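Local structure of nitrite oxidoreductase subunit A (Kuenenia stuttgartiensis, 7B04) at residues 220-225 with 241-246; 263-268 with 608-613; 852-857 with 900-905; 856-861 with 883-888. The protein belongs to the molybdopterin oxidoreductase family, is related to NarG, and holds a molybdenum atom, an iron/sulfur cluster and two MD1 molecules. All coordinates share one frame; numbering follows the deposited sequence.

Two pairs of contacts illustrate how chemistry follows place in a fold. Contacts 1 and 2 are buried and meet at one mixed sheet: contact 1 sets helix 238-254 against strand 222-226 through aromatic rings and one asparagine, while contact 2 fastens an irregular chain to the neighbouring strand 265-266 by backbone and charged groups. They touch, with N243 ND2 probably hydrogen-bonded to N266 OD1. Contacts 3 and 4 share Y856 and L857. Contact 3, only partly buried, joins loop to helix start by a ring face and an asparagine that also caps the helix; contact 4 is buried and ties a turn to helix 882-887. The centres of contacts 1 and 3 lie about 42 Å apart.

Contact 1 of 4, residues 220-225 with 241-246; sequences RTFKGR and RFNNCL
F222 meets three side chains of helix 238-254 in succession, and following it from root to tip gives most of the contact. Its CB is directed toward the helix, and its CG stands anti to the backbone N (chi1 -177°). At the root, F222 CB lies 4.1 Å from L246 CD1. L246 CD1 is also 3.6 Å from F222 CG and 3.3 Å from F222 CD2, placed over one face of the ring toward its rim, in a CH-pi contact. Farther out, F222 CE2 comes 3.2 Å from N243 OD1, which sits at the ring edge near its plane. The tip, F222 CZ, reaches F242 CE2 at 3.7 Å; it lies at the edge of the F242 ring, and the two rings are inclined obliquely, their planes 55° apart. M741 and L745 of helix 734-749 also pack on F242.

Beside this apolar cluster N243 supplies the polar link. Its ND2 donates to G224 O over 2.6 Å, the oxygen lying in the amide plane of N243, and also bonds N266 OD1, so one amide nitrogen grips two neighbouring strands. G224 has no side chain, and N243 OD1 comes directly against its CA. The alternate residues K223 and R225 start away from the helix; K223 NZ forms a salt bridge with E612, and R225 NE bonds N269 OD1, the R225 side chain being about 5 Å from a bound MD1 at the nearest atoms. The axes of segments 222-225 and 241-246 run nearly antiparallel, at 156°, as expected of the first half of a beta-alpha-beta crossover, here strand 222-226, helix 238-254 and strand 265-266.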
loop_
_atom_site.group_PDB
_atom_site.type_symbol
_atom_site.label_atom_id
_atom_site.label_comp_id
_atom_site.label_asym_id
_atom_site.label_seq_id
_atom_site.Cartn_x
_atom_site.Cartn_y
_atom_site.Cartn_z
ATOM N N ARG B 220 31.498 24.480 0.539
ATOM C CA ARG B 220 31.336 23.237 -0.213
ATOM C C ARG B 220 31.260 22.019 0.696
ATOM O O ARG B 220 31.011 20.908 0.208
ATOM C CB ARG B 220 32.444 23.083 -1.251
ATOM C CG ARG B 220 32.122 23.898 -2.502
ATOM C CD ARG B 220 32.562 23.252 -3.801
ATOM N NE ARG B 220 32.216 24.106 -4.937
ATOM C CZ ARG B 220 32.944 24.236 -6.043
ATOM N NH1 ARG B 220 32.531 25.043 -7.010
ATOM N NH2 ARG B 220 34.084 23.570 -6.188
ATOM N N THR B 221 31.494 22.203 1.992
ATOM C CA THR B 221 31.226 21.186 2.994
ATOM C C THR B 221 29.770 21.189 3.438
ATOM O O THR B 221 29.358 20.280 4.164
ATOM C CB THR B 221 32.136 21.378 4.212
ATOM O OG1 THR B 221 32.045 22.730 4.675
ATOM C CG2 THR B 221 33.584 21.086 3.845
ATOM N N PHE B 222 28.990 22.193 3.032
ATOM C CA PHE B 222 27.558 22.213 3.290
ATOM C C PHE B 222 26.850 21.423 2.202
ATOM O O PHE B 222 27.039 21.684 1.008
ATOM C CB PHE B 222 27.002 23.637 3.327
ATOM C CG PHE B 222 25.526 23.712 3.655
ATOM C CD1 PHE B 222 25.105 23.938 4.954
ATOM C CD2 PHE B 222 24.562 23.552 2.668
ATOM C CE1 PHE B 222 23.758 24.012 5.263
ATOM C CE2 PHE B 222 23.214 23.624 2.972
ATOM C CZ PHE B 222 22.813 23.854 4.270
ATOM N N LYS B 223 26.029 20.469 2.613
ATOM C CA LYS B 223 25.293 19.633 1.680
ATOM C C LYS B 223 23.808 19.900 1.882
ATOM O O LYS B 223 23.239 19.550 2.923
ATOM C CB LYS B 223 25.643 18.165 1.894
ATOM C CG LYS B 223 26.906 17.724 1.165
ATOM C CD LYS B 223 28.185 18.344 1.672
ATOM C CE LYS B 223 29.340 17.974 0.757
ATOM N NZ LYS B 223 29.531 16.493 0.648
ATOM N N GLY B 224 23.189 20.517 0.886
ATOM C CA GLY B 224 21.782 20.836 0.954
ATOM C C GLY B 224 20.980 20.039 -0.048
ATOM O O GLY B 224 21.157 20.167 -1.263
ATOM N N ARG B 225 20.102 19.185 0.454
ATOM C CA ARG B 225 19.306 18.308 -0.386
ATOM C C ARG B 225 17.848 18.729 -0.346
ATOM O O ARG B 225 17.238 18.730 0.725
ATOM C CB ARG B 225 19.429 16.862 0.081
ATOM C CG ARG B 225 18.414 15.942 -0.575
ATOM C CD ARG B 225 18.961 14.531 -0.747
ATOM N NE ARG B 225 18.024 13.719 -1.510
ATOM C CZ ARG B 225 17.736 12.449 -1.255
ATOM N NH1 ARG B 225 18.308 11.817 -0.246
ATOM N NH2 ARG B 225 16.860 11.813 -2.019
ATOM N N ARG B 241 18.150 26.405 -4.188
ATOM C CA ARG B 241 18.304 27.855 -4.180
ATOM C C ARG B 241 19.038 28.314 -2.927
ATOM O O ARG B 241 19.880 29.218 -2.988
ATOM C CB ARG B 241 16.930 28.519 -4.282
ATOM C CG ARG B 241 16.955 30.020 -4.506
ATOM C CD ARG B 241 15.537 30.565 -4.574
ATOM N NE ARG B 241 15.504 32.006 -4.812
ATOM C CZ ARG B 241 15.440 32.561 -6.017
ATOM N NH1 ARG B 241 15.404 31.799 -7.101
ATOM N NH2 ARG B 241 15.412 33.881 -6.139
ATOM N N PHE B 242 18.726 27.704 -1.780
ATOM C CA PHE B 242 19.428 28.029 -0.543
ATOM C C PHE B 242 20.920 27.743 -0.665
ATOM O O PHE B 242 21.752 28.554 -0.241
ATOM C CB PHE B 242 18.824 27.248 0.623
ATOM C CG PHE B 242 19.440 27.571 1.954
ATOM C CD1 PHE B 242 19.096 28.729 2.629
ATOM C CD2 PHE B 242 20.365 26.714 2.529
ATOM C CE1 PHE B 242 19.663 29.028 3.855
ATOM C CE2 PHE B 242 20.936 27.007 3.751
ATOM C CZ PHE B 242 20.584 28.166 4.416
ATOM N N ASN B 243 21.219 26.601 -1.243
ATOM C CA ASN B 243 22.610 26.168 -1.454
ATOM C C ASN B 243 23.290 27.208 -2.331
ATOM O O ASN B 243 24.430 27.538 -2.102
ATOM C CB ASN B 243 22.587 24.859 -2.219
ATOM C CG ASN B 243 22.216 23.715 -1.328
ATOM O OD1 ASN B 243 22.347 23.823 -0.134
ATOM N ND2 ASN B 243 21.780 22.622 -1.897
ATOM N N ASN B 244 22.580 27.694 -3.325
ATOM C CA ASN B 244 23.163 28.710 -4.223
ATOM C C ASN B 244 23.471 29.979 -3.437
ATOM O O ASN B 244 24.515 30.538 -3.633
ATOM C CB ASN B 244 22.217 28.980 -5.381
ATOM C CG ASN B 244 22.891 29.788 -6.448
ATOM O OD1 ASN B 244 24.077 30.011 -6.380
ATOM N ND2 ASN B 244 22.134 30.257 -7.406
ATOM N N CYS B 245 22.572 30.367 -2.548
ATOM C CA CYS B 245 22.655 31.598 -1.740
ATOM C C CYS B 245 23.874 31.570 -0.838
ATOM O O CYS B 245 24.311 32.589 -0.433
ATOM C CB CYS B 245 21.449 31.665 -0.826
ATOM S SG CYS B 245 20.030 32.495 -1.558
ATOM N N LEU B 246 24.303 30.403 -0.435
ATOM C CA LEU B 246 25.447 30.304 0.463
ATOM C C LEU B 246 26.726 30.863 -0.142
ATOM O O LEU B 246 27.723 30.990 0.577
ATOM C CB LEU B 246 25.664 28.852 0.880
ATOM C CG LEU B 246 24.578 28.295 1.797
ATOM C CD1 LEU B 246 24.824 26.831 2.043
ATOM C CD2 LEU B 246 24.534 29.059 3.110
#

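Contact 2 of 4, residues 263-268 with 608-613; sequences GGRNWS and RALDEE
W267 and E612 form a single parallel beta bridge, by which the otherwise irregular segment 608-613 runs alongside strand 265-266, the outermost strand of a mixed sheet in this chain. E612 N donates to N266 O over 2.8 Å, meeting it nearly along the C=O axis; S268 N returns a weak bond to E612 O.

R265 and E612 make the close-packed part. The R265 guanidinium lies between L610 CD2 on one face and E612 OE1 on the opposite face. That carboxylate contributes charge alone, since no N-H of R265 points at it, and it forms a second salt bridge with K223. In the guanidinium plane, R265 NE donates to L610 O at 3.1 Å and R265 NH1 to D611 O at 3.0 Å; NH1 also bonds M642 O.

At one end of the contact the R608 side chain leads off to D588, while its carbonyl accepts from G263 N.

The flank beside N266 is more open, with A609 and D611 partly exposed. Here A609 CB rests 3.4 Å from N266 OD1, an oxygen bonded to N243. On this flank N266 ND2 donates to D611 OD1 over 3.1 Å, reaching the oxygen nearly in line with its C-O bond.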
loop_
_atom_site.group_PDB
_atom_site.type_symbol
_atom_site.label_atom_id
_atom_site.label_comp_id
_atom_site.label_asym_id
_atom_site.label_seq_id
_atom_site.Cartn_x
_atom_site.Cartn_y
_atom_site.Cartn_z
ATOM N N GLY B 263 28.907 28.393 -3.334
ATOM C CA GLY B 263 27.950 28.082 -2.297
ATOM C C GLY B 263 27.846 26.602 -2.008
ATOM O O GLY B 263 28.777 25.820 -2.243
ATOM N N GLY B 264 26.677 26.210 -1.519
ATOM C CA GLY B 264 26.464 24.854 -1.081
ATOM C C GLY B 264 26.424 23.902 -2.250
ATOM O O GLY B 264 26.395 24.288 -3.414
ATOM N N ARG B 265 26.504 22.623 -1.933
ATOM C CA ARG B 265 26.460 21.580 -2.942
ATOM C C ARG B 265 25.103 20.890 -2.950
ATOM O O ARG B 265 24.619 20.427 -1.907
ATOM C CB ARG B 265 27.576 20.580 -2.713
ATOM C CG ARG B 265 28.859 21.076 -3.330
ATOM C CD ARG B 265 29.886 20.007 -3.371
ATOM N NE ARG B 265 29.820 19.283 -4.635
ATOM C CZ ARG B 265 30.802 18.524 -5.106
ATOM N NH1 ARG B 265 30.663 17.893 -6.266
ATOM N NH2 ARG B 265 31.921 18.381 -4.404
ATOM N N ASN B 266 24.481 20.859 -4.124
ATOM C CA ASN B 266 23.159 20.276 -4.282
ATOM C C ASN B 266 23.267 18.757 -4.286
ATOM O O ASN B 266 24.007 18.172 -5.088
ATOM C CB ASN B 266 22.531 20.768 -5.580
ATOM C CG ASN B 266 22.388 22.271 -5.639
ATOM O OD1 ASN B 266 22.378 22.948 -4.611
ATOM N ND2 ASN B 266 22.304 22.808 -6.854
ATOM N N TRP B 267 22.579 18.122 -3.345
ATOM C CA TRP B 267 22.595 16.669 -3.236
ATOM C C TRP B 267 21.554 16.054 -4.165
ATOM O O TRP B 267 20.423 16.549 -4.271
ATOM C CB TRP B 267 22.350 16.243 -1.789
ATOM C CG TRP B 267 23.628 15.875 -1.153
ATOM C CD1 TRP B 267 24.867 16.191 -1.618
ATOM C CD2 TRP B 267 23.825 15.141 0.059
ATOM N NE1 TRP B 267 25.825 15.683 -0.786
ATOM C CE2 TRP B 267 25.214 15.041 0.259
ATOM C CE3 TRP B 267 22.966 14.556 0.992
ATOM C CZ2 TRP B 267 25.766 14.384 1.353
ATOM C CZ3 TRP B 267 23.518 13.897 2.081
ATOM C CH2 TRP B 267 24.906 13.821 2.251
ATOM N N SER B 268 21.940 14.964 -4.818
ATOM C CA SER B 268 21.118 14.363 -5.850
ATOM C C SER B 268 19.997 13.533 -5.226
ATOM O O SER B 268 20.041 13.151 -4.049
ATOM C CB SER B 268 21.982 13.488 -6.767
ATOM O OG SER B 268 22.678 12.507 -6.012
ATOM N N ARG B 608 25.807 28.765 -8.614
ATOM C CA ARG B 608 27.112 28.601 -7.986
ATOM C C ARG B 608 27.095 27.479 -6.959
ATOM O O ARG B 608 27.936 27.444 -6.054
ATOM C CB ARG B 608 27.566 29.923 -7.370
ATOM C CG ARG B 608 27.096 31.079 -8.221
ATOM C CD ARG B 608 27.650 32.418 -7.840
ATOM N NE ARG B 608 27.237 33.389 -8.847
ATOM C CZ ARG B 608 27.414 34.699 -8.748
ATOM N NH1 ARG B 608 28.007 35.204 -7.680
ATOM N NH2 ARG B 608 26.999 35.501 -9.718
ATOM N N ALA B 609 26.147 26.561 -7.096
ATOM C CA ALA B 609 26.048 25.373 -6.265
ATOM C C ALA B 609 26.465 24.190 -7.125
ATOM O O ALA B 609 25.832 23.910 -8.148
ATOM C CB ALA B 609 24.626 25.193 -5.736
ATOM N N LEU B 610 27.519 23.497 -6.707
ATOM C CA LEU B 610 28.068 22.389 -7.477
ATOM C C LEU B 610 27.345 21.106 -7.094
ATOM O O LEU B 610 27.393 20.682 -5.935
ATOM C CB LEU B 610 29.571 22.262 -7.235
ATOM C CG LEU B 610 30.297 21.168 -8.017
ATOM C CD1 LEU B 610 30.168 21.401 -9.514
ATOM C CD2 LEU B 610 31.758 21.116 -7.601
ATOM N N ASP B 611 26.676 20.490 -8.063
ATOM C CA ASP B 611 25.910 19.286 -7.780
ATOM C C ASP B 611 26.826 18.161 -7.310
ATOM O O ASP B 611 27.993 18.068 -7.703
ATOM C CB ASP B 611 25.133 18.850 -9.021
ATOM C CG ASP B 611 24.080 19.860 -9.431
ATOM O OD1 ASP B 611 23.588 20.600 -8.556
ATOM O OD2 ASP B 611 23.744 19.913 -10.633
ATOM N N GLU B 612 26.284 17.306 -6.446
ATOM C CA GLU B 612 27.013 16.165 -5.914
ATOM C C GLU B 612 26.059 14.988 -5.778
ATOM O O GLU B 612 24.849 15.164 -5.615
ATOM C CB GLU B 612 27.658 16.494 -4.554
ATOM C CG GLU B 612 28.357 15.318 -3.871
ATOM C CD GLU B 612 28.989 15.694 -2.547
ATOM O OE1 GLU B 612 29.038 16.900 -2.232
ATOM O OE2 GLU B 612 29.430 14.782 -1.817
ATOM N N GLU B 613 26.620 13.784 -5.847
ATOM C CA GLU B 613 25.872 12.553 -5.642
ATOM C C GLU B 613 25.944 12.124 -4.182
ATOM O O GLU B 613 27.009 12.164 -3.561
ATOM C CB GLU B 613 26.403 11.435 -6.539
ATOM C CG GLU B 613 25.315 10.580 -7.144
ATOM C CD GLU B 613 24.533 9.803 -6.115
ATOM O OE1 GLU B 613 25.110 9.475 -5.066
ATOM O OE2 GLU B 613 23.340 9.529 -6.349
#

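Contact 3 of 4, residues 852-857 with 900-905; sequences EATPYL and TKNFLW
W905 offers one face of its indole to P855, whose CB lies 3.6 Å above the ring plane, over its centre. P855 CG stands 3.7 Å from the centroid of the six-membered ring, almost on its normal, in a CH-pi contact, and W905 also pairs edge-to-face with Y912. P855 CB rises above one face of the neighbouring Y856 ring as well, toward its rim, whereas T900 OG1 lies at that ring's edge, near its plane.

Polar bonds run beside these rings. T900 OG1 accepts from L857 N at 2.8 Å and has a second bond to T897 O. N902 N donates to P855 O from above the carbonyl plane. N902 CB points toward segment 852-857, and CG is anti to the backbone N (chi1 -173°); N902 ND2 donates to T854 O over 2.9 Å, with that oxygen in the amide plane, while N902 OD1 accepts from L904 N at 3.3 Å as an N-cap. At the far end L904 CD1 lies against E852, 3.6 Å from E852 CG and 3.2 Å from E852 OE2; OE2 forms a salt bridge with R984.

Both ends of the N902 amide are therefore engaged, which fixes its rotation and ties the start of helix 903-906 to the loop.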
loop_
_atom_site.group_PDB
_atom_site.type_symbol
_atom_site.label_atom_id
_atom_site.label_comp_id
_atom_site.label_asym_id
_atom_site.label_seq_id
_atom_site.Cartn_x
_atom_site.Cartn_y
_atom_site.Cartn_z
ATOM N N GLU B 852 28.915 -9.038 -5.460
ATOM C CA GLU B 852 28.544 -9.843 -4.301
ATOM C C GLU B 852 27.343 -10.756 -4.522
ATOM O O GLU B 852 27.309 -11.831 -3.918
ATOM C CB GLU B 852 28.262 -8.927 -3.102
ATOM C CG GLU B 852 28.018 -9.651 -1.804
ATOM C CD GLU B 852 28.098 -8.727 -0.613
ATOM O OE1 GLU B 852 28.377 -7.529 -0.818
ATOM O OE2 GLU B 852 27.883 -9.191 0.525
ATOM N N ALA B 853 26.417 -10.428 -5.423
ATOM C CA ALA B 853 25.144 -11.145 -5.565
ATOM C C ALA B 853 25.218 -12.242 -6.631
ATOM O O ALA B 853 24.490 -12.235 -7.622
ATOM C CB ALA B 853 24.021 -10.161 -5.869
ATOM N N THR B 854 26.125 -13.194 -6.417
ATOM C CA THR B 854 26.291 -14.299 -7.351
ATOM C C THR B 854 26.888 -15.483 -6.609
ATOM O O THR B 854 27.616 -15.290 -5.630
ATOM C CB THR B 854 27.194 -13.898 -8.525
ATOM O OG1 THR B 854 27.290 -14.984 -9.453
ATOM C CG2 THR B 854 28.585 -13.535 -8.034
ATOM N N PRO B 855 26.575 -16.717 -7.022
ATOM C CA PRO B 855 27.260 -17.877 -6.433
ATOM C C PRO B 855 28.667 -18.095 -6.967
ATOM O O PRO B 855 29.445 -18.820 -6.332
ATOM C CB PRO B 855 26.348 -19.058 -6.816
ATOM C CG PRO B 855 25.043 -18.431 -7.234
ATOM C CD PRO B 855 25.423 -17.121 -7.841
ATOM N N TYR B 856 29.007 -17.508 -8.110
ATOM C CA TYR B 856 30.274 -17.686 -8.805
ATOM C C TYR B 856 31.203 -16.498 -8.535
ATOM O O TYR B 856 30.940 -15.663 -7.661
ATOM C CB TYR B 856 30.019 -17.934 -10.292
ATOM C CG TYR B 856 28.974 -19.005 -10.518
ATOM C CD1 TYR B 856 27.658 -18.668 -10.796
ATOM C CD2 TYR B 856 29.297 -20.356 -10.415
ATOM C CE1 TYR B 856 26.697 -19.641 -10.990
ATOM C CE2 TYR B 856 28.340 -21.337 -10.605
ATOM C CZ TYR B 856 27.040 -20.970 -10.893
ATOM O OH TYR B 856 26.070 -21.928 -11.086
ATOM N N LEU B 857 32.307 -16.444 -9.281
ATOM C CA LEU B 857 33.310 -15.405 -9.099
ATOM C C LEU B 857 32.679 -14.016 -9.190
ATOM O O LEU B 857 31.978 -13.720 -10.168
ATOM C CB LEU B 857 34.405 -15.531 -10.159
ATOM C CG LEU B 857 35.624 -14.623 -9.972
ATOM C CD1 LEU B 857 36.480 -15.117 -8.819
ATOM C CD2 LEU B 857 36.439 -14.513 -11.255
ATOM N N THR B 900 33.659 -21.726 -10.702
ATOM C CA THR B 900 34.218 -20.765 -9.761
ATOM C C THR B 900 33.416 -20.812 -8.459
ATOM O O THR B 900 32.543 -21.665 -8.278
ATOM C CB THR B 900 34.236 -19.367 -10.374
ATOM O OG1 THR B 900 32.893 -18.914 -10.567
ATOM C CG2 THR B 900 34.948 -19.389 -11.714
ATOM N N LYS B 901 33.636 -19.834 -7.577
ATOM C CA LYS B 901 33.032 -19.842 -6.246
ATOM C C LYS B 901 33.095 -18.475 -5.576
ATOM O O LYS B 901 34.179 -17.901 -5.420
ATOM C CB LYS B 901 33.754 -20.832 -5.309
ATOM C CG LYS B 901 33.620 -22.322 -5.605
ATOM C CD LYS B 901 32.228 -22.835 -5.305
ATOM C CE LYS B 901 32.033 -24.240 -5.852
ATOM N NZ LYS B 901 31.830 -24.235 -7.328
ATOM N N ASN B 902 31.941 -17.947 -5.178
ATOM C CA ASN B 902 31.922 -16.758 -4.339
ATOM C C ASN B 902 32.278 -17.155 -2.913
ATOM O O ASN B 902 31.782 -18.160 -2.393
ATOM C CB ASN B 902 30.547 -16.091 -4.377
ATOM C CG ASN B 902 30.520 -14.744 -3.663
ATOM O OD1 ASN B 902 31.508 -14.321 -3.062
ATOM N ND2 ASN B 902 29.376 -14.073 -3.718
ATOM N N PHE B 903 33.161 -16.379 -2.281
ATOM C CA PHE B 903 33.583 -16.742 -0.934
ATOM C C PHE B 903 32.420 -16.657 0.047
ATOM O O PHE B 903 32.255 -17.541 0.894
ATOM C CB PHE B 903 34.762 -15.874 -0.483
ATOM C CG PHE B 903 34.429 -14.420 -0.290
ATOM C CD1 PHE B 903 34.376 -13.557 -1.371
ATOM C CD2 PHE B 903 34.205 -13.912 0.979
ATOM C CE1 PHE B 903 34.083 -12.218 -1.194
ATOM C CE2 PHE B 903 33.916 -12.572 1.163
ATOM C CZ PHE B 903 33.852 -11.724 0.074
ATOM N N LEU B 904 31.585 -15.622 -0.072
ATOM C CA LEU B 904 30.436 -15.487 0.822
ATOM C C LEU B 904 29.444 -16.630 0.638
ATOM O O LEU B 904 28.873 -17.128 1.615
ATOM C CB LEU B 904 29.748 -14.144 0.586
ATOM C CG LEU B 904 30.497 -12.912 1.090
ATOM C CD1 LEU B 904 29.921 -11.649 0.484
ATOM C CD2 LEU B 904 30.460 -12.847 2.608
ATOM N N TRP B 905 29.222 -17.053 -0.610
ATOM C CA TRP B 905 28.237 -18.096 -0.883
ATOM C C TRP B 905 28.598 -19.420 -0.220
ATOM O O TRP B 905 27.703 -20.179 0.169
ATOM C CB TRP B 905 28.094 -18.286 -2.396
ATOM C CG TRP B 905 26.902 -19.095 -2.807
ATOM C CD1 TRP B 905 26.821 -20.456 -2.881
ATOM C CD2 TRP B 905 25.624 -18.595 -3.218
ATOM N NE1 TRP B 905 25.570 -20.833 -3.302
ATOM C CE2 TRP B 905 24.816 -19.709 -3.516
ATOM C CE3 TRP B 905 25.084 -17.313 -3.358
ATOM C CZ2 TRP B 905 23.498 -19.581 -3.947
ATOM C CZ3 TRP B 905 23.775 -17.189 -3.786
ATOM C CH2 TRP B 905 22.997 -18.315 -4.075
#

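Contact 4 of 4, residues 856-861 with 883-888; sequences YLPNAI and EDRTVR
L857 adds its CD1 here, 3.9 Å from R888 NH1, the two side chains crossing at about a right angle. Next in sequence, P858 CB points toward the helix, and P858 CB and CG each lie 4.0 Å from R885 CD, an apolar touch on the aliphatic part of the arginine. P858 O is 3.0 Å from R888 NH1 and sits near the plane of that guanidinium, whose NE and NH2 make weak bonds to P876 O and A879 O.

N859 follows as the third residue of a type II beta turn from L857 to A860, with the positive phi (62°) usual at that position. The turn leads into strand 860-862, the first element of a beta-alpha-beta unit completed by helix 882-887 and strand 890-892. From the turn, N859 CG is anti to its backbone N (chi1 -153°), and N859 ND2 donates to R885 O over 3.0 Å in a nearly straight bond (164°) that lies in both the carbonyl and the amide plane. N859 O comes close to R888 O, two acceptors without a bond between them; R848 NH1 donates to the former.

A860 then pairs by its backbone with E849, and I861 with I890 and K892 of the parallel strand beyond the helix.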
loop_
_atom_site.group_PDB
_atom_site.type_symbol
_atom_site.label_atom_id
_atom_site.label_comp_id
_atom_site.label_asym_id
_atom_site.label_seq_id
_atom_site.Cartn_x
_atom_site.Cartn_y
_atom_site.Cartn_z
ATOM N N TYR B 856 29.007 -17.508 -8.110
ATOM C CA TYR B 856 30.274 -17.686 -8.805
ATOM C C TYR B 856 31.203 -16.498 -8.535
ATOM O O TYR B 856 30.940 -15.663 -7.661
ATOM C CB TYR B 856 30.019 -17.934 -10.292
ATOM C CG TYR B 856 28.974 -19.005 -10.518
ATOM C CD1 TYR B 856 27.658 -18.668 -10.796
ATOM C CD2 TYR B 856 29.297 -20.356 -10.415
ATOM C CE1 TYR B 856 26.697 -19.641 -10.990
ATOM C CE2 TYR B 856 28.340 -21.337 -10.605
ATOM C CZ TYR B 856 27.040 -20.970 -10.893
ATOM O OH TYR B 856 26.070 -21.928 -11.086
ATOM N N LEU B 857 32.307 -16.444 -9.281
ATOM C CA LEU B 857 33.310 -15.405 -9.099
ATOM C C LEU B 857 32.679 -14.016 -9.190
ATOM O O LEU B 857 31.978 -13.720 -10.168
ATOM C CB LEU B 857 34.405 -15.531 -10.159
ATOM C CG LEU B 857 35.624 -14.623 -9.972
ATOM C CD1 LEU B 857 36.480 -15.117 -8.819
ATOM C CD2 LEU B 857 36.439 -14.513 -11.255
ATOM N N PRO B 858 32.897 -13.153 -8.200
ATOM C CA PRO B 858 32.297 -11.813 -8.233
ATOM C C PRO B 858 32.801 -10.996 -9.413
ATOM O O PRO B 858 34.002 -10.954 -9.695
ATOM C CB PRO B 858 32.734 -11.203 -6.898
ATOM C CG PRO B 858 33.015 -12.374 -6.017
ATOM C CD PRO B 858 33.586 -13.417 -6.927
ATOM N N ASN B 859 31.864 -10.352 -10.110
ATOM C CA ASN B 859 32.175 -9.384 -11.160
ATOM C C ASN B 859 32.942 -10.016 -12.319
ATOM O O ASN B 859 33.773 -9.364 -12.956
ATOM C CB ASN B 859 32.942 -8.184 -10.598
ATOM C CG ASN B 859 32.722 -6.928 -11.409
ATOM O OD1 ASN B 859 32.017 -6.946 -12.416
ATOM N ND2 ASN B 859 33.320 -5.827 -10.973
ATOM N N ALA B 860 32.669 -11.285 -12.608
ATOM C CA ALA B 860 33.333 -11.958 -13.714
ATOM C C ALA B 860 32.623 -11.647 -15.025
ATOM O O ALA B 860 31.394 -11.547 -15.076
ATOM C CB ALA B 860 33.367 -13.468 -13.478
ATOM N N ILE B 861 33.406 -11.498 -16.091
ATOM C CA ILE B 861 32.869 -11.227 -17.419
ATOM C C ILE B 861 32.717 -12.559 -18.141
ATOM O O ILE B 861 33.709 -13.212 -18.474
ATOM C CB ILE B 861 33.768 -10.269 -18.209
ATOM C CG1 ILE B 861 33.965 -8.965 -17.436
ATOM C CG2 ILE B 861 33.173 -9.997 -19.584
ATOM C CD1 ILE B 861 35.026 -8.060 -18.019
ATOM N N GLU B 883 36.081 -3.143 -2.572
ATOM C CA GLU B 883 36.626 -2.236 -3.579
ATOM C C GLU B 883 37.485 -2.980 -4.592
ATOM O O GLU B 883 37.572 -2.563 -5.753
ATOM C CB GLU B 883 37.438 -1.126 -2.913
ATOM C CG GLU B 883 36.669 -0.347 -1.867
ATOM C CD GLU B 883 35.702 0.639 -2.473
ATOM O OE1 GLU B 883 36.153 1.560 -3.184
ATOM O OE2 GLU B 883 34.487 0.479 -2.251
ATOM N N ASP B 884 38.122 -4.078 -4.176
ATOM C CA ASP B 884 38.862 -4.902 -5.127
ATOM C C ASP B 884 37.906 -5.608 -6.077
ATOM O O ASP B 884 38.136 -5.639 -7.292
ATOM C CB ASP B 884 39.731 -5.920 -4.387
ATOM C CG ASP B 884 40.868 -5.275 -3.617
ATOM O OD1 ASP B 884 41.349 -4.207 -4.043
ATOM O OD2 ASP B 884 41.286 -5.841 -2.585
ATOM N N ARG B 885 36.823 -6.176 -5.539
ATOM C CA ARG B 885 35.849 -6.872 -6.370
ATOM C C ARG B 885 35.145 -5.912 -7.316
ATOM O O ARG B 885 34.665 -6.327 -8.378
ATOM C CB ARG B 885 34.815 -7.572 -5.488
ATOM C CG ARG B 885 35.351 -8.721 -4.653
ATOM C CD ARG B 885 34.266 -9.272 -3.734
ATOM N NE ARG B 885 34.116 -8.481 -2.515
ATOM C CZ ARG B 885 32.990 -8.394 -1.812
ATOM N NH1 ARG B 885 31.906 -9.047 -2.208
ATOM N NH2 ARG B 885 32.947 -7.653 -0.713
ATOM N N THR B 886 35.070 -4.634 -6.942
ATOM C CA THR B 886 34.372 -3.649 -7.758
ATOM C C THR B 886 35.030 -3.465 -9.121
ATOM O O THR B 886 34.338 -3.219 -10.116
ATOM C CB THR B 886 34.316 -2.314 -7.012
ATOM O OG1 THR B 886 33.661 -2.495 -5.750
ATOM C CG2 THR B 886 33.566 -1.281 -7.821
ATOM N N VAL B 887 36.354 -3.597 -9.194
ATOM C CA VAL B 887 37.101 -3.246 -10.393
ATOM C C VAL B 887 37.793 -4.449 -11.028
ATOM O O VAL B 887 38.548 -4.282 -11.986
ATOM C CB VAL B 887 38.117 -2.123 -10.106
ATOM C CG1 VAL B 887 37.394 -0.835 -9.746
ATOM C CG2 VAL B 887 39.059 -2.532 -8.989
ATOM N N ARG B 888 37.555 -5.659 -10.525
ATOM C CA ARG B 888 38.161 -6.846 -11.131
ATOM C C ARG B 888 37.421 -7.170 -12.424
ATOM O O ARG B 888 36.352 -7.786 -12.407
ATOM C CB ARG B 888 38.133 -8.033 -10.173
ATOM C CG ARG B 888 39.014 -9.180 -10.653
ATOM C CD ARG B 888 38.664 -10.523 -10.028
ATOM N NE ARG B 888 38.806 -10.545 -8.577
ATOM C CZ ARG B 888 37.836 -10.897 -7.740
ATOM N NH1 ARG B 888 36.649 -11.257 -8.211
ATOM N NH2 ARG B 888 38.052 -10.895 -6.434
#